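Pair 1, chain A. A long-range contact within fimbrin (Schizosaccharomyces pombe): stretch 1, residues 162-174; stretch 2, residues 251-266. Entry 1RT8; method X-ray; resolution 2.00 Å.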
# COMPACT_ATOMS: atom_id res chain seq x y z
N PRO A 162 -8.24 3.08 6.54
CA PRO A 162 -9.66 3.38 6.28
C PRO A 162 -10.57 3.30 7.52
O PRO A 162 -11.29 4.25 7.83
CB PRO A 162 -10.04 2.35 5.23
CG PRO A 162 -8.77 2.19 4.46
CD PRO A 162 -7.72 2.14 5.54
N GLU A 163 -10.52 2.17 8.21
CA GLU A 163 -11.35 1.96 9.40
C GLU A 163 -11.20 3.03 10.48
O GLU A 163 -12.16 3.36 11.17
CB GLU A 163 -11.07 0.58 10.01
CG GLU A 163 -11.32 -0.60 9.07
CD GLU A 163 -10.07 -1.03 8.31
OE1 GLU A 163 -9.14 -0.21 8.16
OE2 GLU A 163 -10.02 -2.19 7.85
N LYS A 164 -9.99 3.59 10.62
CA LYS A 164 -9.78 4.58 11.66
C LYS A 164 -10.12 6.01 11.28
O LYS A 164 -10.06 6.92 12.10
CB LYS A 164 -8.35 4.48 12.19
CG LYS A 164 -8.14 3.19 12.97
CD LYS A 164 -6.71 3.00 13.43
CE LYS A 164 -6.54 1.63 14.08
NZ LYS A 164 -5.14 1.39 14.53
N ILE A 165 -10.49 6.21 10.02
CA ILE A 165 -10.89 7.53 9.56
C ILE A 165 -12.42 7.55 9.50
O ILE A 165 -13.07 8.54 9.83
CB ILE A 165 -10.32 7.85 8.16
CG1 ILE A 165 -8.81 8.06 8.25
CG2 ILE A 165 -11.00 9.09 7.58
CD1 ILE A 165 -8.15 8.29 6.91
N LEU A 166 -12.99 6.42 9.07
CA LEU A 166 -14.43 6.31 8.95
C LEU A 166 -15.17 6.18 10.28
O LEU A 166 -16.26 6.72 10.45
CB LEU A 166 -14.77 5.14 8.02
CG LEU A 166 -14.36 5.36 6.55
CD1 LEU A 166 -14.57 4.08 5.73
CD2 LEU A 166 -15.19 6.51 5.97
N LEU A 167 -14.58 5.47 11.24
CA LEU A 167 -15.20 5.29 12.55
C LEU A 167 -15.40 6.63 13.26
O LEU A 167 -16.47 6.89 13.80
CB LEU A 167 -14.37 4.37 13.43
CG LEU A 167 -14.45 2.89 13.04
CD1 LEU A 167 -13.52 2.07 13.92
CD2 LEU A 167 -15.89 2.41 13.17
N ARG A 168 -14.38 7.47 13.25
CA ARG A 168 -14.47 8.78 13.87
C ARG A 168 -15.58 9.58 13.17
O ARG A 168 -16.37 10.28 13.80
CB ARG A 168 -13.14 9.54 13.74
CG ARG A 168 -11.94 8.83 14.37
CD ARG A 168 -10.72 9.78 14.45
NE ARG A 168 -9.54 9.14 15.04
CZ ARG A 168 -8.34 9.69 15.13
NH1 ARG A 168 -8.12 10.92 14.68
NH2 ARG A 168 -7.33 9.02 15.69
N TRP A 169 -15.63 9.47 11.85
CA TRP A 169 -16.62 10.16 11.03
C TRP A 169 -18.03 9.68 11.38
O TRP A 169 -18.91 10.48 11.73
CB TRP A 169 -16.35 9.89 9.56
CG TRP A 169 -17.37 10.47 8.62
CD1 TRP A 169 -17.51 11.78 8.26
CD2 TRP A 169 -18.38 9.74 7.91
NE1 TRP A 169 -18.54 11.91 7.36
CE2 TRP A 169 -19.09 10.68 7.12
CE3 TRP A 169 -18.76 8.39 7.86
CZ2 TRP A 169 -20.15 10.31 6.29
CZ3 TRP A 169 -19.81 8.02 7.03
CH2 TRP A 169 -20.50 8.98 6.26
N PHE A 170 -18.24 8.37 11.27
CA PHE A 170 -19.52 7.75 11.56
C PHE A 170 -20.00 8.24 12.93
O PHE A 170 -21.12 8.72 13.07
CB PHE A 170 -19.34 6.22 11.56
CG PHE A 170 -20.62 5.43 11.45
CD1 PHE A 170 -20.63 4.21 10.79
CD2 PHE A 170 -21.80 5.90 12.02
CE1 PHE A 170 -21.80 3.46 10.69
CE2 PHE A 170 -22.97 5.16 11.93
CZ PHE A 170 -22.98 3.93 11.26
N ASN A 171 -19.13 8.14 13.94
CA ASN A 171 -19.49 8.56 15.29
C ASN A 171 -19.72 10.06 15.42
O ASN A 171 -20.56 10.49 16.21
CB ASN A 171 -18.43 8.11 16.29
CG ASN A 171 -18.49 6.63 16.55
OD1 ASN A 171 -19.56 6.08 16.83
ND2 ASN A 171 -17.34 5.96 16.47
N TYR A 172 -18.98 10.86 14.66
CA TYR A 172 -19.16 12.30 14.70
C TYR A 172 -20.63 12.61 14.41
O TYR A 172 -21.23 13.48 15.04
CB TYR A 172 -18.28 12.98 13.66
CG TYR A 172 -18.65 14.42 13.38
CD1 TYR A 172 -18.29 15.44 14.27
CD2 TYR A 172 -19.37 14.76 12.24
CE1 TYR A 172 -18.63 16.77 14.02
CE2 TYR A 172 -19.72 16.09 11.98
CZ TYR A 172 -19.35 17.08 12.86
OH TYR A 172 -19.68 18.39 12.59
N HIS A 173 -21.22 11.88 13.46
CA HIS A 173 -22.61 12.08 13.10
C HIS A 173 -23.60 11.49 14.11
O HIS A 173 -24.59 12.14 14.45
CB HIS A 173 -22.88 11.51 11.71
CG HIS A 173 -22.27 12.32 10.61
ND1 HIS A 173 -22.67 13.61 10.33
CD2 HIS A 173 -21.27 12.03 9.75
CE1 HIS A 173 -21.94 14.08 9.34
NE2 HIS A 173 -21.08 13.15 8.97
N LEU A 174 -23.36 10.27 14.57
CA LEU A 174 -24.26 9.67 15.54
C LEU A 174 -24.33 10.57 16.77
O LEU A 174 -25.39 10.72 17.38
CB LEU A 174 -23.78 8.28 15.96
CG LEU A 174 -23.80 7.22 14.86
CD1 LEU A 174 -23.33 5.89 15.43
CD2 LEU A 174 -25.21 7.10 14.28
N ASN A 251 -19.41 -4.18 4.76
CA ASN A 251 -19.93 -3.05 5.52
C ASN A 251 -18.93 -1.89 5.50
O ASN A 251 -19.33 -0.73 5.44
CB ASN A 251 -20.25 -3.46 6.97
CG ASN A 251 -21.65 -4.03 7.12
OD1 ASN A 251 -22.64 -3.29 7.07
ND2 ASN A 251 -21.75 -5.34 7.29
N LEU A 252 -17.64 -2.19 5.53
CA LEU A 252 -16.63 -1.14 5.48
C LEU A 252 -16.71 -0.43 4.13
O LEU A 252 -16.70 0.79 4.05
CB LEU A 252 -15.23 -1.73 5.66
CG LEU A 252 -14.08 -0.74 5.54
CD1 LEU A 252 -14.08 0.19 6.75
CD2 LEU A 252 -12.75 -1.48 5.44
N ALA A 253 -16.80 -1.21 3.06
CA ALA A 253 -16.86 -0.65 1.71
C ALA A 253 -18.09 0.25 1.58
O ALA A 253 -18.01 1.36 1.04
CB ALA A 253 -16.89 -1.77 0.68
N PHE A 254 -19.22 -0.24 2.07
CA PHE A 254 -20.48 0.51 2.05
C PHE A 254 -20.25 1.87 2.71
O PHE A 254 -20.51 2.91 2.10
CB PHE A 254 -21.54 -0.27 2.83
CG PHE A 254 -22.83 0.48 3.04
CD1 PHE A 254 -23.74 0.65 1.99
CD2 PHE A 254 -23.15 1.00 4.29
CE1 PHE A 254 -24.95 1.32 2.20
CE2 PHE A 254 -24.35 1.68 4.50
CZ PHE A 254 -25.26 1.83 3.45
N VAL A 255 -19.75 1.87 3.95
CA VAL A 255 -19.49 3.11 4.68
C VAL A 255 -18.49 4.02 3.96
O VAL A 255 -18.62 5.24 3.98
CB VAL A 255 -18.94 2.82 6.10
CG1 VAL A 255 -18.58 4.14 6.79
CG2 VAL A 255 -19.98 2.07 6.91
N ALA A 256 -17.49 3.42 3.33
CA ALA A 256 -16.48 4.20 2.62
C ALA A 256 -17.11 5.02 1.49
O ALA A 256 -16.88 6.22 1.37
CB ALA A 256 -15.39 3.28 2.06
N HIS A 257 -17.91 4.36 0.67
CA HIS A 257 -18.56 5.03 -0.45
C HIS A 257 -19.51 6.14 0.01
O HIS A 257 -19.59 7.21 -0.60
CB HIS A 257 -19.31 4.01 -1.31
CG HIS A 257 -19.98 4.60 -2.51
ND1 HIS A 257 -21.27 5.08 -2.48
CD2 HIS A 257 -19.52 4.84 -3.76
CE1 HIS A 257 -21.58 5.59 -3.66
NE2 HIS A 257 -20.53 5.45 -4.45
N LEU A 258 -20.23 5.87 1.09
CA LEU A 258 -21.17 6.83 1.64
C LEU A 258 -20.40 8.07 2.08
O LEU A 258 -20.88 9.19 1.95
CB LEU A 258 -21.90 6.22 2.84
CG LEU A 258 -22.99 7.06 3.50
CD1 LEU A 258 -24.08 7.38 2.49
CD2 LEU A 258 -23.55 6.30 4.69
N PHE A 259 -19.19 7.84 2.59
CA PHE A 259 -18.34 8.92 3.05
C PHE A 259 -17.79 9.73 1.88
O PHE A 259 -17.64 10.95 1.99
CB PHE A 259 -17.17 8.35 3.85
CG PHE A 259 -16.11 9.36 4.16
CD1 PHE A 259 -16.26 10.24 5.23
CD2 PHE A 259 -14.95 9.43 3.40
CE1 PHE A 259 -15.27 11.18 5.53
CE2 PHE A 259 -13.95 10.37 3.69
CZ PHE A 259 -14.11 11.24 4.76
N ASN A 260 -17.49 9.07 0.77
CA ASN A 260 -16.94 9.76 -0.39
C ASN A 260 -17.95 10.65 -1.09
O ASN A 260 -17.59 11.69 -1.65
CB ASN A 260 -16.37 8.78 -1.42
CG ASN A 260 -15.18 8.01 -0.89
OD1 ASN A 260 -14.47 8.49 -0.01
ND2 ASN A 260 -14.95 6.82 -1.44
N THR A 261 -19.22 10.26 -1.07
CA THR A 261 -20.24 11.03 -1.74
C THR A 261 -21.05 11.95 -0.84
O THR A 261 -21.64 12.92 -1.31
CB THR A 261 -21.19 10.11 -2.52
OG1 THR A 261 -21.66 9.07 -1.65
CG2 THR A 261 -20.47 9.47 -3.70
N HIS A 262 -21.08 11.65 0.46
CA HIS A 262 -21.86 12.45 1.40
C HIS A 262 -21.18 12.72 2.74
O HIS A 262 -21.72 12.39 3.79
CB HIS A 262 -23.21 11.77 1.62
CG HIS A 262 -24.06 11.71 0.40
ND1 HIS A 262 -24.73 12.81 -0.10
CD2 HIS A 262 -24.32 10.70 -0.46
CE1 HIS A 262 -25.36 12.47 -1.21
NE2 HIS A 262 -25.13 11.20 -1.46
N PRO A 263 -19.98 13.34 2.72
CA PRO A 263 -19.25 13.64 3.95
C PRO A 263 -20.14 14.26 5.03
O PRO A 263 -20.00 13.97 6.21
CB PRO A 263 -18.16 14.60 3.48
CG PRO A 263 -17.90 14.14 2.09
CD PRO A 263 -19.29 13.90 1.55
N GLY A 264 -21.04 15.14 4.60
CA GLY A 264 -21.94 15.80 5.53
C GLY A 264 -21.25 16.71 6.52
O GLY A 264 -21.69 16.85 7.66
N LEU A 265 -20.15 17.33 6.09
CA LEU A 265 -19.41 18.24 6.95
C LEU A 265 -19.54 19.65 6.38
O LEU A 265 -19.44 19.85 5.16
CB LEU A 265 -17.94 17.83 7.02
CG LEU A 265 -17.63 16.42 7.55
CD1 LEU A 265 -16.19 16.08 7.26
CD2 LEU A 265 -17.92 16.33 9.04
N GLU A 266 -19.77 20.62 7.26
CA GLU A 266 -19.94 22.01 6.84
C GLU A 266 -18.64 22.80 6.74
O GLU A 266 -17.88 22.90 7.70
CB GLU A 266 -20.90 22.73 7.80
CG GLU A 266 -22.36 22.35 7.61
CD GLU A 266 -23.26 22.93 8.69
OE1 GLU A 266 -23.07 24.11 9.04
OE2 GLU A 266 -24.16 22.21 9.17

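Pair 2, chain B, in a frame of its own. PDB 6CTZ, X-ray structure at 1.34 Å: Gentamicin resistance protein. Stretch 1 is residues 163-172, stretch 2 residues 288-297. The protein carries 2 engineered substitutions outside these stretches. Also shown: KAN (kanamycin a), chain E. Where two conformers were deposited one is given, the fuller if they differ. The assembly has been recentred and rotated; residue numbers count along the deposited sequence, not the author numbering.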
# COMPACT_ATOMS: atom_id res chain seq x y z
N SER B 163 5.55 25.91 -15.75
CA SER B 163 4.43 26.17 -14.85
C SER B 163 4.11 24.96 -13.98
O SER B 163 3.74 25.11 -12.81
CB SER B 163 3.20 26.58 -15.65
OG SER B 163 2.82 25.54 -16.52
N LEU B 164 4.26 23.75 -14.50
CA LEU B 164 4.02 22.53 -13.73
C LEU B 164 5.17 22.34 -12.79
O LEU B 164 4.95 21.90 -11.69
CB LEU B 164 3.79 21.34 -14.63
CG LEU B 164 3.42 20.03 -13.90
CD1 LEU B 164 2.19 20.16 -13.02
CD2 LEU B 164 3.17 18.98 -14.96
N ARG B 165 6.40 22.68 -13.21
CA ARG B 165 7.54 22.67 -12.29
C ARG B 165 7.30 23.62 -11.12
O ARG B 165 7.56 23.26 -9.96
CB ARG B 165 8.83 23.05 -13.02
CG ARG B 165 10.06 23.02 -12.11
CD ARG B 165 11.32 23.38 -12.87
NE ARG B 165 11.38 24.80 -13.19
CZ ARG B 165 12.15 25.31 -14.14
NH1 ARG B 165 12.92 24.53 -14.89
NH2 ARG B 165 12.14 26.62 -14.35
N ASP B 166 6.80 24.82 -11.40
CA ASP B 166 6.50 25.78 -10.34
C ASP B 166 5.49 25.20 -9.36
O ASP B 166 5.62 25.39 -8.14
CB ASP B 166 5.96 27.08 -10.93
CG ASP B 166 6.98 27.82 -11.79
OD1 ASP B 166 8.19 27.52 -11.70
OD2 ASP B 166 6.55 28.70 -12.57
N TYR B 167 4.46 24.51 -9.87
CA TYR B 167 3.48 23.86 -9.00
C TYR B 167 4.13 22.81 -8.11
O TYR B 167 3.90 22.78 -6.90
CB TYR B 167 2.38 23.23 -9.86
CG TYR B 167 1.47 22.29 -9.11
CD1 TYR B 167 0.48 22.77 -8.27
CD2 TYR B 167 1.61 20.91 -9.23
CE1 TYR B 167 -0.36 21.91 -7.57
CE2 TYR B 167 0.78 20.04 -8.54
CZ TYR B 167 -0.21 20.55 -7.71
OH TYR B 167 -1.04 19.70 -7.02
N LEU B 168 4.96 21.94 -8.69
CA LEU B 168 5.59 20.91 -7.88
C LEU B 168 6.51 21.50 -6.82
O LEU B 168 6.55 21.02 -5.69
CB LEU B 168 6.33 19.91 -8.76
CG LEU B 168 5.45 18.98 -9.59
CD1 LEU B 168 6.33 18.06 -10.41
CD2 LEU B 168 4.51 18.17 -8.70
N THR B 169 7.29 22.53 -7.17
CA THR B 169 8.15 23.16 -6.17
C THR B 169 7.32 23.74 -5.03
O THR B 169 7.69 23.63 -3.86
CB THR B 169 8.99 24.25 -6.83
OG1 THR B 169 9.82 23.65 -7.84
CG2 THR B 169 9.86 24.95 -5.80
N LEU B 170 6.18 24.36 -5.37
CA LEU B 170 5.27 24.88 -4.35
C LEU B 170 4.79 23.77 -3.42
O LEU B 170 4.76 23.94 -2.20
CB LEU B 170 4.08 25.54 -5.03
CG LEU B 170 2.92 25.95 -4.12
CD1 LEU B 170 3.33 27.03 -3.13
CD2 LEU B 170 1.73 26.40 -4.96
N ARG B 171 4.41 22.63 -3.99
CA ARG B 171 3.90 21.53 -3.18
C ARG B 171 4.99 20.97 -2.26
O ARG B 171 4.75 20.74 -1.07
CB ARG B 171 3.32 20.43 -4.07
CG ARG B 171 2.18 20.90 -4.96
CD ARG B 171 0.92 21.17 -4.15
NE ARG B 171 0.20 19.94 -3.82
CZ ARG B 171 -0.94 19.90 -3.13
NH1 ARG B 171 -1.48 21.02 -2.66
NH2 ARG B 171 -1.53 18.74 -2.90
N PHE B 172 6.19 20.76 -2.80
CA PHE B 172 7.30 20.30 -1.96
C PHE B 172 7.60 21.31 -0.86
O PHE B 172 7.77 20.93 0.31
CB PHE B 172 8.54 20.03 -2.81
CG PHE B 172 8.54 18.68 -3.48
CD1 PHE B 172 8.76 17.52 -2.75
CD2 PHE B 172 8.35 18.58 -4.84
CE1 PHE B 172 8.78 16.28 -3.38
CE2 PHE B 172 8.37 17.35 -5.48
CZ PHE B 172 8.58 16.19 -4.73
N LEU B 288 -0.89 12.53 -15.21
CA LEU B 288 -1.38 12.49 -13.84
C LEU B 288 -0.89 13.69 -13.04
O LEU B 288 -1.62 14.21 -12.18
CB LEU B 288 -0.96 11.18 -13.17
CG LEU B 288 -1.68 9.95 -13.71
CD1 LEU B 288 -1.00 8.67 -13.25
CD2 LEU B 288 -3.15 9.97 -13.28
N LEU B 289 0.34 14.15 -13.30
CA LEU B 289 0.84 15.35 -12.64
C LEU B 289 0.03 16.57 -13.04
O LEU B 289 -0.32 17.40 -12.19
CB LEU B 289 2.32 15.56 -12.96
CG LEU B 289 3.34 14.63 -12.29
CD1 LEU B 289 4.74 14.98 -12.76
CD2 LEU B 289 3.23 14.72 -10.78
N GLU B 290 -0.27 16.71 -14.33
CA GLU B 290 -1.10 17.82 -14.79
C GLU B 290 -2.48 17.76 -14.14
O GLU B 290 -3.03 18.80 -13.74
CB GLU B 290 -1.22 17.80 -16.32
CG GLU B 290 0.12 17.96 -17.04
CD GLU B 290 -0.01 17.92 -18.55
OE1 GLU B 290 0.39 18.89 -19.21
OE2 GLU B 290 -0.53 16.91 -19.07
N GLU B 291 -3.05 16.56 -14.02
CA GLU B 291 -4.37 16.43 -13.39
C GLU B 291 -4.31 16.75 -11.90
O GLU B 291 -5.26 17.33 -11.35
CB GLU B 291 -4.92 15.02 -13.62
CG GLU B 291 -5.12 14.69 -15.09
CD GLU B 291 -5.76 13.33 -15.30
OE1 GLU B 291 -6.37 13.13 -16.37
OE2 GLU B 291 -5.66 12.47 -14.40
N ASP B 292 -3.22 16.39 -11.22
CA ASP B 292 -3.07 16.73 -9.81
C ASP B 292 -3.13 18.24 -9.61
O ASP B 292 -3.83 18.74 -8.72
CB ASP B 292 -1.75 16.17 -9.29
CG ASP B 292 -1.63 16.24 -7.78
OD1 ASP B 292 -2.27 15.41 -7.10
OD2 ASP B 292 -0.90 17.11 -7.27
N LYS B 293 -2.41 19.00 -10.45
CA LYS B 293 -2.44 20.45 -10.35
C LYS B 293 -3.83 20.99 -10.65
O LYS B 293 -4.33 21.87 -9.93
CB LYS B 293 -1.41 21.05 -11.30
CG LYS B 293 -1.42 22.58 -11.36
CD LYS B 293 -0.33 23.09 -12.29
CE LYS B 293 -0.25 24.62 -12.28
NZ LYS B 293 -1.45 25.25 -12.90
N ALA B 294 -4.47 20.47 -11.70
CA ALA B 294 -5.80 20.96 -12.07
C ALA B 294 -6.83 20.66 -10.98
O ALA B 294 -7.73 21.47 -10.73
CB ALA B 294 -6.22 20.37 -13.41
N ASN B 295 -6.70 19.51 -10.32
CA ASN B 295 -7.67 19.15 -9.29
C ASN B 295 -7.52 20.00 -8.04
O ASN B 295 -8.51 20.31 -7.38
CB ASN B 295 -7.54 17.67 -8.93
CG ASN B 295 -8.03 16.75 -10.04
OD1 ASN B 295 -8.75 17.18 -10.94
ND2 ASN B 295 -7.66 15.48 -9.96
N ASN B 296 -6.29 20.40 -7.70
CA ASN B 296 -6.07 21.14 -6.46
C ASN B 296 -6.27 22.64 -6.61
O ASN B 296 -6.74 23.29 -5.67
CB ASN B 296 -4.67 20.85 -5.91
CG ASN B 296 -4.57 19.45 -5.32
OD1 ASN B 296 -5.49 18.98 -4.67
ND2 ASN B 296 -3.45 18.79 -5.56
N PHE B 297 -5.94 23.22 -7.76
CA PHE B 297 -6.07 24.66 -7.95
C PHE B 297 -6.90 25.02 -9.18
O PHE B 297 -7.07 26.19 -9.49
CB PHE B 297 -4.70 25.32 -8.04
CG PHE B 297 -3.88 25.17 -6.80
CD1 PHE B 297 -4.43 25.45 -5.56
CD2 PHE B 297 -2.57 24.73 -6.86
CE1 PHE B 297 -3.69 25.30 -4.41
CE2 PHE B 297 -1.82 24.58 -5.72
CZ PHE B 297 -2.38 24.86 -4.49
C1 KAN E . -0.88 4.85 -9.37
C2 KAN E . -1.03 6.34 -9.72
C3 KAN E . -2.48 6.63 -10.04
C4 KAN E . -2.88 5.74 -11.21
C5 KAN E . -2.68 4.27 -10.87
C6 KAN E . -2.99 3.37 -12.06
C7 KAN E . -1.11 1.96 -4.94
C8 KAN E . -0.00 1.91 -5.99
C9 KAN E . -0.06 3.16 -6.88
C10 KAN E . -1.44 3.33 -7.53
C11 KAN E . -2.54 3.31 -6.46
C12 KAN E . -2.47 2.05 -5.62
C13 KAN E . 2.35 1.31 -5.97
C14 KAN E . 3.24 0.52 -5.03
C15 KAN E . 3.73 1.45 -3.91
C16 KAN E . 4.44 2.65 -4.52
C17 KAN E . 3.53 3.33 -5.52
C18 KAN E . 4.28 4.45 -6.22
N1 KAN E . -2.73 2.00 -11.68
N2 KAN E . -3.86 3.41 -7.07
N3 KAN E . -1.02 0.77 -4.09
N4 KAN E . 4.62 0.77 -2.98
O5 KAN E . -1.36 3.98 -10.40
O6 KAN E . -0.61 7.12 -8.60
O7 KAN E . -2.66 8.01 -10.39
O8 KAN E . -4.26 5.98 -11.52
O9 KAN E . -1.56 4.62 -8.14
O10 KAN E . 0.92 3.05 -7.92
O11 KAN E . 1.23 1.84 -5.26
O12 KAN E . 3.11 2.40 -6.50
O13 KAN E . 2.49 -0.59 -4.53
O14 KAN E . 4.79 3.62 -3.52
O15 KAN E . 3.41 5.09 -7.16

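Two helices crossing at nearly the same angle in pair 1 (fimbrin) and pair 2 (gentamicin resistance protein). In each pair the helix axes approach to about 10.5 Å, with 65° between their N-to-C directions in pair 1 and 67° in pair 2; the backbones of 14 central residues superpose with an RMSD of 0.7 Å. The two central positions of the first helix match as Leu166(A) with Leu164(B) and Trp169(A) with Tyr167(B); on the second helix Val255(A), Ala256(A), Leu258(A) and Phe259(A) match Leu289(B), Glu290(B), Asp292(B) and Lys293(B).

At the leucine position the residue is the same in both pairs but its rotamer differs. Leu166(A), mt, points toward the other helix and sits as a knob among Leu252(A), Val255(A), Ala256(A) and Phe259(A), its CD2 3.4 Å from CB of Phe259(A). Leu164(B), tp, leaves its backbone sideways and brings its end in, with CD2 3.8 Å from CG of Glu290(B) and CD1 3.9 Å from CD of Lys293(B). Where pair 1 has the small Ala256(A), pair 2 thus uses the aliphatic part of a glutamate whose CA-to-CB bond points away.

The aromatic position has chi1 t in both pairs, and the matched residue of the second helix covers one ring face. In pair 1 CB of Phe259(A) lies 4.1 Å from the centroid of the six-membered ring of Trp169(A), while the phenyl edge meets the five-membered ring, planes at 85°. In pair 2 CB of Lys293(B) stands 3.6 Å from the centroid of the Tyr167(B) ring, so a lysine supplies the cover through its aliphatic chain while its end leads away.

The polar atom of each aromatic residue is satisfied differently. NE1 of Trp169(A) donates to O of Pro263(A) at 2.8 Å, beyond the end of the second helix, and NE2 of His173(A) donates to the same oxygen at 3.1 Å, so one carbonyl joins two side chains a helical turn apart. Tyr167(B) instead finds side chains: its OH donates to OD2 of Asp292(B) at 2.6 Å and accepts from ND2 of Asn296(B) at 3.0 Å. Asp292(B) matches Leu258(A), whose CG lies 4.2 Å from CH2 of Trp169(A); the two side-chain centres fall 0.5 Å apart, an apolar edge contact in one pair and a hydrogen bond in the other. Arg171(B), matching His173(A), places NE 4.6 Å from OD2 of Asp292(B), a proximity of opposite charges beyond a salt bridge.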